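Local coordinates for protein metallopeptidase containing co-catalytic metalloactive site (Shewanella denitrificans OS217, PDB 3B2Y) that probably works as a zinc-dependent metallocarboxypeptidase of the M14 peptidase family, its metal site here being occupied by nickel, at residues P67-S72 / G265-H270; T178-F183 / L241-E246; S182-Q187 / V221-F226. All coordinates share one frame; numbering follows the deposited sequence.

Contact 1 of 3, residues P67-S72 / G265-H270; sequences PSLLIS and GQFIAH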
ATOM      1  N   PRO A  67      -9.197  13.584 -10.420  1.00 32.04           N
ATOM      2  CA  PRO A  67      -9.201  12.154 -10.259  1.00 28.94           C
ATOM      3  C   PRO A  67      -9.144  11.744  -8.786  1.00 32.19           C
ATOM      4  O   PRO A  67      -8.641  12.482  -7.929  1.00 31.54           O
ATOM      5  CB  PRO A  67      -7.948  11.707 -11.025  1.00 34.25           C
ATOM      6  CG  PRO A  67      -7.040  12.919 -11.005  1.00 36.34           C
ATOM      7  CD  PRO A  67      -7.959  14.073 -11.058  1.00 29.58           C
ATOM      8  N   SER A  68      -9.657  10.559  -8.509  1.00 29.25           N
ATOM      9  CA  SER A  68      -9.689  10.031  -7.155  1.00 29.69           C
ATOM     10  C   SER A  68      -8.769   8.827  -7.118  1.00 28.51           C
ATOM     11  O   SER A  68      -8.969   7.863  -7.833  1.00 30.43           O
ATOM     12  CB  SER A  68     -11.099   9.612  -6.740  1.00 32.58           C
ATOM     13  OG  SER A  68     -11.999  10.725  -6.677  1.00 31.39           O
ATOM     14  N   LEU A  69      -7.767   8.917  -6.253  1.00 26.35           N
ATOM     15  CA  LEU A  69      -6.730   7.912  -6.146  1.00 24.91           C
ATOM     16  C   LEU A  69      -6.652   7.531  -4.671  1.00 22.96           C
ATOM     17  O   LEU A  69      -6.876   8.386  -3.780  1.00 27.19           O
ATOM     18  CB  LEU A  69      -5.364   8.413  -6.571  1.00 24.48           C
ATOM     19  CG  LEU A  69      -5.182   9.025  -7.943  1.00 29.55           C
ATOM     20  CD1 LEU A  69      -3.711   9.481  -8.061  1.00 27.74           C
ATOM     21  CD2 LEU A  69      -5.572   8.083  -9.059  1.00 28.33           C
ATOM     22  N   LEU A  70      -6.392   6.268  -4.457  1.00 23.60           N
ATOM     23  CA  LEU A  70      -6.191   5.662  -3.171  1.00 26.28           C
ATOM     24  C   LEU A  70      -4.806   5.041  -3.114  1.00 25.69           C
ATOM     25  O   LEU A  70      -4.426   4.293  -3.990  1.00 28.07           O
ATOM     26  CB  LEU A  70      -7.280   4.622  -2.924  1.00 24.96           C
ATOM     27  CG  LEU A  70      -7.190   3.819  -1.612  1.00 28.50           C
ATOM     28  CD1 LEU A  70      -7.318   4.769  -0.407  1.00 29.55           C
ATOM     29  CD2 LEU A  70      -8.288   2.718  -1.602  1.00 28.65           C
ATOM     30  N   ILE A  71      -4.079   5.249  -2.017  1.00 26.36           N
ATOM     31  CA  ILE A  71      -2.856   4.510  -1.726  1.00 26.22           C
ATOM     32  C   ILE A  71      -3.052   3.861  -0.344  1.00 26.24           C
ATOM     33  O   ILE A  71      -3.557   4.505   0.595  1.00 29.00           O
ATOM     34  CB  ILE A  71      -1.587   5.430  -1.646  1.00 29.88           C
ATOM     35  CG1 ILE A  71      -1.398   6.210  -2.939  1.00 28.56           C
ATOM     36  CG2 ILE A  71      -0.305   4.624  -1.393  1.00 36.82           C
ATOM     37  CD1 ILE A  71      -0.382   7.369  -2.773  1.00 32.61           C
ATOM     38  N   SER A  72      -2.787   2.562  -0.302  1.00 28.93           N
ATOM     39  CA  SER A  72      -2.921   1.787   0.895  1.00 30.46           C
ATOM     40  C   SER A  72      -1.648   1.007   1.190  1.00 31.56           C
ATOM     41  O   SER A  72      -0.838   0.702   0.319  1.00 30.32           O
ATOM     42  CB  SER A  72      -4.101   0.822   0.770  1.00 32.98           C
ATOM     43  OG  SER A  72      -3.882  -0.092  -0.312  1.00 40.08           O
ATOM     44  N   GLY A 265       5.115   8.323  -5.697  1.00 31.74           N
ATOM     45  CA  GLY A 265       5.304   9.539  -6.449  1.00 32.74           C
ATOM     46  C   GLY A 265       5.047   9.318  -7.917  1.00 32.48           C
ATOM     47  O   GLY A 265       4.447  10.158  -8.570  1.00 33.18           O
ATOM     48  N   GLN A 266       5.498   8.172  -8.428  1.00 29.49           N
ATOM     49  CA  GLN A 266       5.251   7.803  -9.850  1.00 30.74           C
ATOM     50  C   GLN A 266       3.765   7.524 -10.111  1.00 29.42           C
ATOM     51  O   GLN A 266       3.221   7.829 -11.217  1.00 28.21           O
ATOM     52  CB  GLN A 266       6.119   6.593 -10.212  1.00 27.41           C
ATOM     53  CG  GLN A 266       5.929   6.066 -11.653  1.00 30.34           C
ATOM     54  CD  GLN A 266       6.078   7.117 -12.671  1.00 36.59           C
ATOM     55  OE1 GLN A 266       6.933   7.978 -12.544  1.00 41.67           O
ATOM     56  NE2 GLN A 266       5.244   7.078 -13.709  1.00 44.74           N
ATOM     57  N   PHE A 267       3.086   6.933  -9.130  1.00 29.32           N
ATOM     58  CA  PHE A 267       1.648   6.590  -9.298  1.00 28.30           C
ATOM     59  C   PHE A 267       0.863   7.901  -9.506  1.00 31.04           C
ATOM     60  O   PHE A 267       0.052   8.046 -10.417  1.00 31.51           O
ATOM     61  CB  PHE A 267       1.209   5.813  -8.040  1.00 30.17           C
ATOM     62  CG  PHE A 267      -0.272   5.641  -7.876  1.00 29.58           C
ATOM     63  CD1 PHE A 267      -1.001   4.795  -8.704  1.00 34.19           C
ATOM     64  CD2 PHE A 267      -0.947   6.276  -6.867  1.00 32.67           C
ATOM     65  CE1 PHE A 267      -2.397   4.614  -8.501  1.00 28.11           C
ATOM     66  CE2 PHE A 267      -2.311   6.086  -6.687  1.00 31.80           C
ATOM     67  CZ  PHE A 267      -3.023   5.285  -7.526  1.00 30.65           C
ATOM     68  N   ILE A 268       1.160   8.858  -8.655  1.00 28.03           N
ATOM     69  CA  ILE A 268       0.583  10.205  -8.701  1.00 33.22           C
ATOM     70  C   ILE A 268       0.983  10.963  -9.959  1.00 30.36           C
ATOM     71  O   ILE A 268       0.134  11.562 -10.581  1.00 29.98           O
ATOM     72  CB  ILE A 268       0.953  11.030  -7.462  1.00 31.61           C
ATOM     73  CG1 ILE A 268       0.220  10.522  -6.207  1.00 36.15           C
ATOM     74  CG2 ILE A 268       0.598  12.541  -7.668  1.00 37.48           C
ATOM     75  CD1 ILE A 268       0.105  11.619  -5.163  1.00 58.40           C
ATOM     76  N   ALA A 269       2.254  10.887 -10.365  1.00 30.57           N
ATOM     77  CA  ALA A 269       2.671  11.484 -11.628  1.00 31.51           C
ATOM     78  C   ALA A 269       1.904  10.949 -12.864  1.00 31.13           C
ATOM     79  O   ALA A 269       1.654  11.695 -13.822  1.00 31.46           O
ATOM     80  CB  ALA A 269       4.174  11.319 -11.851  1.00 30.62           C
ATOM     81  N   HIS A 270       1.572   9.662 -12.865  1.00 27.46           N
ATOM     82  CA  HIS A 270       0.903   9.033 -14.017  1.00 25.05           C
ATOM     83  C   HIS A 270      -0.557   9.337 -13.998  1.00 28.28           C
ATOM     84  O   HIS A 270      -1.124   9.706 -15.012  1.00 27.93           O
ATOM     85  CB  HIS A 270       1.088   7.510 -14.031  1.00 27.73           C
ATOM     86  CG  HIS A 270       0.566   6.890 -15.281  1.00 30.37           C
ATOM     87  ND1 HIS A 270      -0.735   6.468 -15.421  1.00 35.60           N
ATOM     88  CD2 HIS A 270       1.153   6.702 -16.473  1.00 31.57           C
ATOM     89  CE1 HIS A 270      -0.920   6.029 -16.649  1.00 31.15           C
ATOM     90  NE2 HIS A 270       0.218   6.137 -17.300  1.00 39.63           N
TER
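The phenyl ring of Phe-267 meets Leu-69, Leu-70 and Ile-71 obliquely, offering the CD2, CE2 and CZ side of its rim to the strand. Leu-69 and Phe-267 reach toward each other tip to tip, and CB of Leu-69 lies 3.8 Å from CE2 of Phe-267. Both branches of the leucine add to this: CD1 of Leu-69 is 3.9 Å from CE2 of Phe-267, while CD2 of Leu-69 leans on CZ of Phe-267 at 4.1 Å. Ile-71 instead slides past the ring in the opposite direction, bringing its CG1 to 3.9 Å from Phe-267 CE2. The ring tip is thus received between the side chains of Leu-69 and Ile-71, and the carbonyl O of Leu-70 also comes to 3.9 Å from CE2 of Phe-267. CB of Phe-267 already points toward the strand, and CG, anti to the backbone N (chi1 167°), carries the ring on from there. Ile-268 adds a looser contact, its CG1 4.5 Å from Leu-69 CD1. No hydrogen bond crosses here; the join is wholly apolar apart from that carbonyl. It is a helix laid on a sheet, the two segments running antiparallel at 170° with axes 10.3 Å apart. Strand 68-73 lies between strands 102-106 and 165-172, whose Leu-103 and Leu-167 also touch this layer, and helix 81-92 brings Met-86 and Phe-89 against Ile-71 beside helix 253-271.

Contact 2 of 3, residues T178-F183 / L241-E246; sequences TYVYSF and LAACSE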
ATOM      1  N   THR A 178      12.899  -6.749  -6.935  1.00 28.38           N
ATOM      2  CA  THR A 178      11.596  -6.122  -6.907  1.00 28.19           C
ATOM      3  C   THR A 178      10.648  -6.474  -8.080  1.00 28.55           C
ATOM      4  O   THR A 178      11.052  -6.916  -9.179  1.00 29.55           O
ATOM      5  CB  THR A 178      11.768  -4.592  -6.815  1.00 32.91           C
ATOM      6  OG1 THR A 178      10.542  -3.973  -6.441  1.00 33.07           O
ATOM      7  CG2 THR A 178      12.244  -4.028  -8.194  1.00 28.08           C
ATOM      8  N   TYR A 179       9.348  -6.239  -7.838  1.00 25.38           N
ATOM      9  CA  TYR A 179       8.386  -6.467  -8.902  1.00 28.72           C
ATOM     10  C   TYR A 179       7.103  -5.759  -8.540  1.00 26.37           C
ATOM     11  O   TYR A 179       7.012  -5.189  -7.468  1.00 32.13           O
ATOM     12  CB  TYR A 179       8.176  -7.976  -9.199  1.00 26.86           C
ATOM     13  CG  TYR A 179       7.671  -8.776  -8.040  1.00 33.94           C
ATOM     14  CD1 TYR A 179       8.535  -9.227  -7.046  1.00 39.06           C
ATOM     15  CD2 TYR A 179       6.320  -9.102  -7.935  1.00 29.83           C
ATOM     16  CE1 TYR A 179       8.071  -9.975  -5.968  1.00 33.57           C
ATOM     17  CE2 TYR A 179       5.851  -9.881  -6.878  1.00 39.58           C
ATOM     18  CZ  TYR A 179       6.728 -10.305  -5.888  1.00 33.09           C
ATOM     19  OH  TYR A 179       6.242 -11.044  -4.827  1.00 40.74           O
ATOM     20  N   VAL A 180       6.179  -5.751  -9.490  1.00 29.77           N
ATOM     21  CA  VAL A 180       4.923  -5.084  -9.343  1.00 26.00           C
ATOM     22  C   VAL A 180       3.793  -5.947  -9.927  1.00 29.84           C
ATOM     23  O   VAL A 180       3.915  -6.499 -11.024  1.00 28.35           O
ATOM     24  CB  VAL A 180       4.929  -3.713 -10.035  1.00 30.12           C
ATOM     25  CG1 VAL A 180       5.128  -3.835 -11.593  1.00 25.79           C
ATOM     26  CG2 VAL A 180       3.623  -3.047  -9.749  1.00 39.44           C
ATOM     27  N   TYR A 181       2.698  -6.078  -9.194  1.00 25.87           N
ATOM     28  CA  TYR A 181       1.465  -6.598  -9.781  1.00 29.11           C
ATOM     29  C   TYR A 181       0.716  -5.448 -10.428  1.00 32.25           C
ATOM     30  O   TYR A 181       0.612  -4.395  -9.838  1.00 27.85           O
ATOM     31  CB  TYR A 181       0.544  -7.121  -8.688  1.00 28.77           C
ATOM     32  CG  TYR A 181       1.003  -8.333  -7.952  1.00 33.27           C
ATOM     33  CD1 TYR A 181       1.812  -8.234  -6.823  1.00 36.03           C
ATOM     34  CD2 TYR A 181       0.579  -9.578  -8.344  1.00 34.21           C
ATOM     35  CE1 TYR A 181       2.192  -9.345  -6.138  1.00 40.77           C
ATOM     36  CE2 TYR A 181       0.931 -10.697  -7.656  1.00 40.15           C
ATOM     37  CZ  TYR A 181       1.737 -10.596  -6.562  1.00 34.69           C
ATOM     38  OH  TYR A 181       2.101 -11.766  -5.906  1.00 45.96           O
ATOM     39  N   SER A 182       0.126  -5.632 -11.587  1.00 29.22           N
ATOM     40  CA  SER A 182      -0.639  -4.539 -12.181  1.00 31.36           C
ATOM     41  C   SER A 182      -1.935  -5.023 -12.844  1.00 28.13           C
ATOM     42  O   SER A 182      -2.028  -6.160 -13.268  1.00 30.47           O
ATOM     43  CB  SER A 182       0.239  -3.756 -13.182  1.00 31.41           C
ATOM     44  OG  SER A 182       0.231  -4.350 -14.425  1.00 45.90           O
ATOM     45  N   PHE A 183      -2.905  -4.118 -12.938  1.00 25.49           N
ATOM     46  CA  PHE A 183      -4.219  -4.343 -13.573  1.00 22.96           C
ATOM     47  C   PHE A 183      -4.513  -3.113 -14.444  1.00 26.50           C
ATOM     48  O   PHE A 183      -4.518  -1.985 -13.963  1.00 27.78           O
ATOM     49  CB  PHE A 183      -5.326  -4.532 -12.521  1.00 33.59           C
ATOM     50  CG  PHE A 183      -5.016  -5.583 -11.442  1.00 28.81           C
ATOM     51  CD1 PHE A 183      -4.105  -5.314 -10.415  1.00 28.55           C
ATOM     52  CD2 PHE A 183      -5.615  -6.803 -11.472  1.00 36.50           C
ATOM     53  CE1 PHE A 183      -3.830  -6.257  -9.445  1.00 34.94           C
ATOM     54  CE2 PHE A 183      -5.333  -7.729 -10.517  1.00 32.67           C
ATOM     55  CZ  PHE A 183      -4.446  -7.446  -9.500  1.00 37.33           C
ATOM     56  N   LEU A 241      -7.305   1.573 -12.861  1.00 31.63           N
ATOM     57  CA  LEU A 241      -5.918   1.110 -12.874  1.00 30.02           C
ATOM     58  C   LEU A 241      -5.586   0.717 -11.399  1.00 24.57           C
ATOM     59  O   LEU A 241      -6.133   1.269 -10.431  1.00 27.64           O
ATOM     60  CB  LEU A 241      -4.975   2.223 -13.348  1.00 30.12           C
ATOM     61  CG  LEU A 241      -5.053   2.874 -14.712  1.00 28.59           C
ATOM     62  CD1 LEU A 241      -4.177   4.139 -14.799  1.00 32.76           C
ATOM     63  CD2 LEU A 241      -4.686   1.824 -15.718  1.00 28.30           C
ATOM     64  N   ALA A 242      -4.821  -0.356 -11.260  1.00 26.95           N
ATOM     65  CA  ALA A 242      -4.350  -0.760  -9.958  1.00 29.49           C
ATOM     66  C   ALA A 242      -2.975  -1.335 -10.021  1.00 28.16           C
ATOM     67  O   ALA A 242      -2.590  -1.992 -10.983  1.00 27.68           O
ATOM     68  CB  ALA A 242      -5.352  -1.762  -9.231  1.00 27.17           C
ATOM     69  N   ALA A 243      -2.254  -1.172  -8.928  1.00 28.83           N
ATOM     70  CA  ALA A 243      -0.961  -1.848  -8.814  1.00 30.26           C
ATOM     71  C   ALA A 243      -0.675  -2.236  -7.375  1.00 34.20           C
ATOM     72  O   ALA A 243      -1.163  -1.648  -6.456  1.00 28.41           O
ATOM     73  CB  ALA A 243       0.183  -0.966  -9.364  1.00 26.68           C
ATOM     74  N   CYS A 244       0.131  -3.268  -7.219  1.00 35.02           N
ATOM     75  CA  CYS A 244       0.646  -3.632  -5.908  1.00 33.34           C
ATOM     76  C   CYS A 244       2.150  -3.730  -6.052  1.00 33.89           C
ATOM     77  O   CYS A 244       2.640  -4.609  -6.788  1.00 33.00           O
ATOM     78  CB  CYS A 244       0.031  -4.957  -5.510  1.00 36.24           C
ATOM     79  SG  CYS A 244       0.692  -5.668  -4.001  1.00 44.49           S
ATOM     80  N   SER A 245       2.883  -2.794  -5.454  1.00 30.84           N
ATOM     81  CA  SER A 245       4.340  -2.887  -5.521  1.00 32.92           C
ATOM     82  C   SER A 245       4.824  -3.877  -4.477  1.00 29.38           C
ATOM     83  O   SER A 245       4.221  -4.045  -3.391  1.00 34.44           O
ATOM     84  CB  SER A 245       4.985  -1.531  -5.335  1.00 35.42           C
ATOM     85  OG  SER A 245       4.469  -0.874  -4.210  1.00 35.83           O
ATOM     86  N   GLU A 246       5.937  -4.521  -4.788  1.00 32.98           N
ATOM     87  CA  GLU A 246       6.572  -5.457  -3.882  1.00 31.63           C
ATOM     88  C   GLU A 246       8.059  -5.106  -3.779  1.00 32.28           C
ATOM     89  O   GLU A 246       8.849  -5.486  -4.687  1.00 33.06           O
ATOM     90  CB  GLU A 246       6.446  -6.872  -4.434  1.00 34.72           C
ATOM     91  CG  GLU A 246       5.017  -7.428  -4.461  1.00 34.80           C
ATOM     92  CD  GLU A 246       4.543  -7.938  -3.110  1.00 41.56           C
ATOM     93  OE1 GLU A 246       5.320  -7.888  -2.127  1.00 49.34           O
ATOM     94  OE2 GLU A 246       3.373  -8.385  -3.036  1.00 48.19           O
TER
HETATM   95  O   HOH W   1       3.813 -11.176  -3.878  1.00 41.37           O
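The carbonyl O of Glu-246 takes two donors, Thr-178 OG1 at 2.9 Å and the backbone N of Tyr-179 at 3.3 Å, the hydroxyl standing above the carbonyl plane. This double grip closes one end of an antiparallel strand pair in the mixed sheet of the M14 fold. Tyr-179 with Glu-246, Tyr-181 with Cys-244 and Phe-183 with Ala-242 are its hydrogen-bonded pairs. All six side chains share one sheet face, the one bearing Glu-246, the predicted proton donor/acceptor, whose side chain is about 5 Å from the bound nickel. Glu-246 lies side by side with Tyr-179, its CB over one ring face, 3.8 Å from the centroid, and the bend at chi2 (-80°) places its CD 3.9 Å from Tyr-179 OH. The hydroxyl of Tyr-179 is also hydrogen-bonded to Asp-172. An alanine at Tyr-179 would probably leave Glu-246 freer to turn, since the ring against CB and CG would be gone, and would deprive Asp-172 of its hydroxyl partner. On the other sheet face Val-180 CG2 packs on Ala-243 CB. One water donates to Tyr-179 OH at 2.6 Å and, weakly, to Glu-246 OE2, and is also bonded to Tyr-181 OH, 2.7 Å away.

Contact 3 of 3, residues S182-Q187 / V221-F226; sequences SFEPTQ and VIFNHF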
ATOM      1  N   SER A 182       0.126  -5.632 -11.587  1.00 29.22           N
ATOM      2  CA  SER A 182      -0.639  -4.539 -12.181  1.00 31.36           C
ATOM      3  C   SER A 182      -1.935  -5.023 -12.844  1.00 28.13           C
ATOM      4  O   SER A 182      -2.028  -6.160 -13.268  1.00 30.47           O
ATOM      5  CB  SER A 182       0.239  -3.756 -13.182  1.00 31.41           C
ATOM      6  OG  SER A 182       0.231  -4.350 -14.425  1.00 45.90           O
ATOM      7  N   PHE A 183      -2.905  -4.118 -12.938  1.00 25.49           N
ATOM      8  CA  PHE A 183      -4.219  -4.343 -13.573  1.00 22.96           C
ATOM      9  C   PHE A 183      -4.513  -3.113 -14.444  1.00 26.50           C
ATOM     10  O   PHE A 183      -4.518  -1.985 -13.963  1.00 27.78           O
ATOM     11  CB  PHE A 183      -5.326  -4.532 -12.521  1.00 33.59           C
ATOM     12  CG  PHE A 183      -5.016  -5.583 -11.442  1.00 28.81           C
ATOM     13  CD1 PHE A 183      -4.105  -5.314 -10.415  1.00 28.55           C
ATOM     14  CD2 PHE A 183      -5.615  -6.803 -11.472  1.00 36.50           C
ATOM     15  CE1 PHE A 183      -3.830  -6.257  -9.445  1.00 34.94           C
ATOM     16  CE2 PHE A 183      -5.333  -7.729 -10.517  1.00 32.67           C
ATOM     17  CZ  PHE A 183      -4.446  -7.446  -9.500  1.00 37.33           C
ATOM     18  N   GLU A 184      -4.700  -3.342 -15.740  1.00 27.71           N
ATOM     19  CA  GLU A 184      -5.185  -2.325 -16.677  1.00 31.30           C
ATOM     20  C   GLU A 184      -6.232  -2.979 -17.557  1.00 31.26           C
ATOM     21  O   GLU A 184      -6.160  -4.195 -17.806  1.00 32.07           O
ATOM     22  CB  GLU A 184      -4.058  -1.777 -17.577  1.00 33.84           C
ATOM     23  CG  GLU A 184      -2.843  -1.259 -16.780  1.00 30.11           C
ATOM     24  CD  GLU A 184      -1.858  -0.464 -17.628  1.00 36.44           C
ATOM     25  OE1 GLU A 184      -2.289   0.251 -18.560  1.00 48.12           O
ATOM     26  OE2 GLU A 184      -0.639  -0.557 -17.367  1.00 41.18           O
ATOM     27  N   PRO A 185      -7.180  -2.184 -18.084  1.00 32.40           N
ATOM     28  CA  PRO A 185      -8.178  -2.735 -19.006  1.00 33.55           C
ATOM     29  C   PRO A 185      -7.638  -2.811 -20.439  1.00 36.50           C
ATOM     30  O   PRO A 185      -8.204  -2.219 -21.346  1.00 42.25           O
ATOM     31  CB  PRO A 185      -9.330  -1.731 -18.892  1.00 32.85           C
ATOM     32  CG  PRO A 185      -8.627  -0.418 -18.717  1.00 35.09           C
ATOM     33  CD  PRO A 185      -7.387  -0.746 -17.868  1.00 31.81           C
ATOM     34  N   THR A 186      -6.557  -3.559 -20.619  1.00 34.28           N
ATOM     35  CA  THR A 186      -5.863  -3.694 -21.884  1.00 37.99           C
ATOM     36  C   THR A 186      -5.280  -5.103 -21.887  1.00 37.26           C
ATOM     37  O   THR A 186      -5.201  -5.738 -20.823  1.00 36.90           O
ATOM     38  CB  THR A 186      -4.715  -2.618 -22.054  1.00 36.74           C
ATOM     39  OG1 THR A 186      -3.721  -2.772 -21.034  1.00 43.49           O
ATOM     40  CG2 THR A 186      -5.267  -1.195 -21.997  1.00 40.75           C
ATOM     41  N   GLN A 187      -4.866  -5.564 -23.068  1.00 37.36           N
ATOM     42  CA  GLN A 187      -4.227  -6.884 -23.262  1.00 36.24           C
ATOM     43  C   GLN A 187      -2.875  -6.979 -22.606  1.00 36.79           C
ATOM     44  O   GLN A 187      -2.545  -7.988 -21.959  1.00 36.20           O
ATOM     45  CB  GLN A 187      -4.000  -7.172 -24.767  1.00 37.30           C
ATOM     46  CG  GLN A 187      -5.249  -7.307 -25.578  1.00 39.40           C
ATOM     47  CD  GLN A 187      -6.358  -7.881 -24.761  1.00 50.37           C
ATOM     48  OE1 GLN A 187      -6.291  -9.033 -24.319  1.00 45.91           O
ATOM     49  NE2 GLN A 187      -7.375  -7.061 -24.496  1.00 65.36           N
ATOM     50  N   VAL A 221       6.867  -7.479 -13.922  1.00 26.71           N
ATOM     51  CA  VAL A 221       5.445  -7.193 -13.863  1.00 28.69           C
ATOM     52  C   VAL A 221       4.680  -8.508 -13.830  1.00 29.20           C
ATOM     53  O   VAL A 221       5.058  -9.461 -14.534  1.00 29.80           O
ATOM     54  CB  VAL A 221       5.010  -6.346 -15.070  1.00 31.55           C
ATOM     55  CG1 VAL A 221       3.494  -6.149 -15.076  1.00 32.91           C
ATOM     56  CG2 VAL A 221       5.710  -4.977 -15.002  1.00 29.14           C
ATOM     57  N   ILE A 222       3.695  -8.594 -12.927  1.00 27.97           N
ATOM     58  CA  ILE A 222       2.657  -9.634 -12.985  1.00 29.72           C
ATOM     59  C   ILE A 222       1.353  -8.939 -13.381  1.00 31.35           C
ATOM     60  O   ILE A 222       0.872  -8.075 -12.651  1.00 25.69           O
ATOM     61  CB  ILE A 222       2.503 -10.333 -11.617  1.00 32.47           C
ATOM     62  CG1 ILE A 222       3.738 -11.177 -11.300  1.00 30.50           C
ATOM     63  CG2 ILE A 222       1.210 -11.190 -11.547  1.00 31.70           C
ATOM     64  CD1 ILE A 222       4.148 -11.042  -9.771  1.00 37.22           C
ATOM     65  N   PHE A 223       0.778  -9.324 -14.516  1.00 27.42           N
ATOM     66  CA  PHE A 223      -0.288  -8.525 -15.101  1.00 30.39           C
ATOM     67  C   PHE A 223      -1.683  -9.177 -15.051  1.00 31.39           C
ATOM     68  O   PHE A 223      -1.889 -10.287 -15.531  1.00 30.37           O
ATOM     69  CB  PHE A 223       0.091  -8.211 -16.539  1.00 32.22           C
ATOM     70  CG  PHE A 223      -0.815  -7.232 -17.207  1.00 30.64           C
ATOM     71  CD1 PHE A 223      -0.918  -5.948 -16.741  1.00 34.19           C
ATOM     72  CD2 PHE A 223      -1.524  -7.592 -18.360  1.00 36.57           C
ATOM     73  CE1 PHE A 223      -1.733  -5.022 -17.375  1.00 34.44           C
ATOM     74  CE2 PHE A 223      -2.343  -6.668 -18.986  1.00 38.70           C
ATOM     75  CZ  PHE A 223      -2.442  -5.377 -18.463  1.00 24.55           C
ATOM     76  N   ASN A 224      -2.639  -8.460 -14.469  1.00 28.51           N
ATOM     77  CA  ASN A 224      -4.030  -8.875 -14.497  1.00 29.99           C
ATOM     78  C   ASN A 224      -4.245 -10.256 -13.906  1.00 29.78           C
ATOM     79  O   ASN A 224      -5.051 -11.028 -14.402  1.00 30.72           O
ATOM     80  CB  ASN A 224      -4.625  -8.786 -15.903  1.00 26.44           C
ATOM     81  CG  ASN A 224      -5.108  -7.369 -16.256  1.00 30.88           C
ATOM     82  OD1 ASN A 224      -5.204  -6.499 -15.398  1.00 28.30           O
ATOM     83  ND2 ASN A 224      -5.442  -7.165 -17.509  1.00 34.69           N
ATOM     84  N   HIS A 225      -3.538 -10.531 -12.820  1.00 31.40           N
ATOM     85  CA  HIS A 225      -3.717 -11.767 -12.067  1.00 33.32           C
ATOM     86  C   HIS A 225      -4.751 -11.495 -10.940  1.00 31.38           C
ATOM     87  O   HIS A 225      -4.428 -10.895  -9.958  1.00 32.79           O
ATOM     88  CB  HIS A 225      -2.377 -12.183 -11.455  1.00 37.18           C
ATOM     89  CG  HIS A 225      -2.475 -13.339 -10.498  1.00 48.69           C
ATOM     90  ND1 HIS A 225      -2.421 -14.655 -10.911  1.00 48.77           N
ATOM     91  CD2 HIS A 225      -2.616 -13.371  -9.143  1.00 41.12           C
ATOM     92  CE1 HIS A 225      -2.523 -15.450  -9.854  1.00 51.91           C
ATOM     93  NE2 HIS A 225      -2.654 -14.696  -8.770  1.00 48.33           N
ATOM     94  N   PHE A 226      -5.975 -11.935 -11.127  1.00 31.22           N
ATOM     95  CA  PHE A 226      -7.017 -11.739 -10.134  1.00 24.97           C
ATOM     96  C   PHE A 226      -7.054 -12.801  -9.053  1.00 29.61           C
ATOM     97  O   PHE A 226      -6.920 -13.954  -9.298  1.00 30.92           O
ATOM     98  CB  PHE A 226      -8.367 -11.553 -10.768  1.00 27.06           C
ATOM     99  CG  PHE A 226      -8.501 -10.295 -11.535  1.00 27.69           C
ATOM    100  CD1 PHE A 226      -7.979 -10.175 -12.790  1.00 36.42           C
ATOM    101  CD2 PHE A 226      -9.164  -9.209 -11.009  1.00 35.41           C
ATOM    102  CE1 PHE A 226      -8.093  -9.017 -13.488  1.00 32.33           C
ATOM    103  CE2 PHE A 226      -9.273  -8.073 -11.721  1.00 31.65           C
ATOM    104  CZ  PHE A 226      -8.740  -7.984 -12.963  1.00 38.97           C
TER
HETATM  105  O   HOH W   2      -1.923  -8.472 -11.423  1.00 31.95           O
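At an outer margin of the mixed sheet, Ser-182 and Phe-223 form a parallel bridge just where both strands give way to loops. Ser-182 N donates to Ile-222 O at 2.8 Å, and Asn-224 N returns a nearly straight bond to Ser-182 O at 2.7 Å (177°). Beyond the bridge the side chain of Asn-224 carries the pairing on: its ND2 donates to Glu-184 O at 3.1 Å, with that oxygen in the amide plane, and its OD1 weakly accepts from Glu-184 N. Two polar groups of the loop backbone are thus held by one amide, which helps to set how the amide is turned. Asn-224 also lies with CG over the centre of one face of the Phe-223 ring. Several oxygens lie at the edge of that ring: Ser-182 OG is tight against CD1 of Phe-223 at 3.0 Å, and Gln-187 O approaches CE2 of Phe-223 to 3.3 Å. The Glu-184 side chain crosses that of Phe-223 at about a right angle, its CG at the ring edge. Phe-183, next to the bridge, turns its edge to the face of Phe-226 in a T-shaped pair, centroids 5.0 Å apart and planes at 72°. A water over one face of the Phe-183 ring, toward its rim, accepts from His-225 N and donates to Ser-182 O, which so takes a second donor. Helix 230-236 packs against Phe-226 through Ala-232 and Val-235, while Ser-193 of helix 191-201 is hydrogen-bonded to both Ser-182 OG and Glu-184 OE2.

How the contacts relate
All three contacts reach one mixed sheet, and their chemistry changes across it. Contacts 1 and 2 are buried, contact 3 only partly so, with exposed loop residues. Contact 1 joins helix to strand chiefly through hydrocarbon, with no hydrogen bond between its segments, whereas contacts 2 and 3 unite neighbouring strands by backbone hydrogen bonds, antiparallel in one and parallel in the other. Strand 179-183 serves both of these, sharing Ser-182 and Phe-183, and Ile-222 of contact 3 packs on Tyr-179 and Tyr-181 of contact 2. Contact 2 alone holds the predicted active-site glutamate. Strand 242-248 leads on to helix 253-271, and His-270 of contact 1 touches Leu-241 of contact 2.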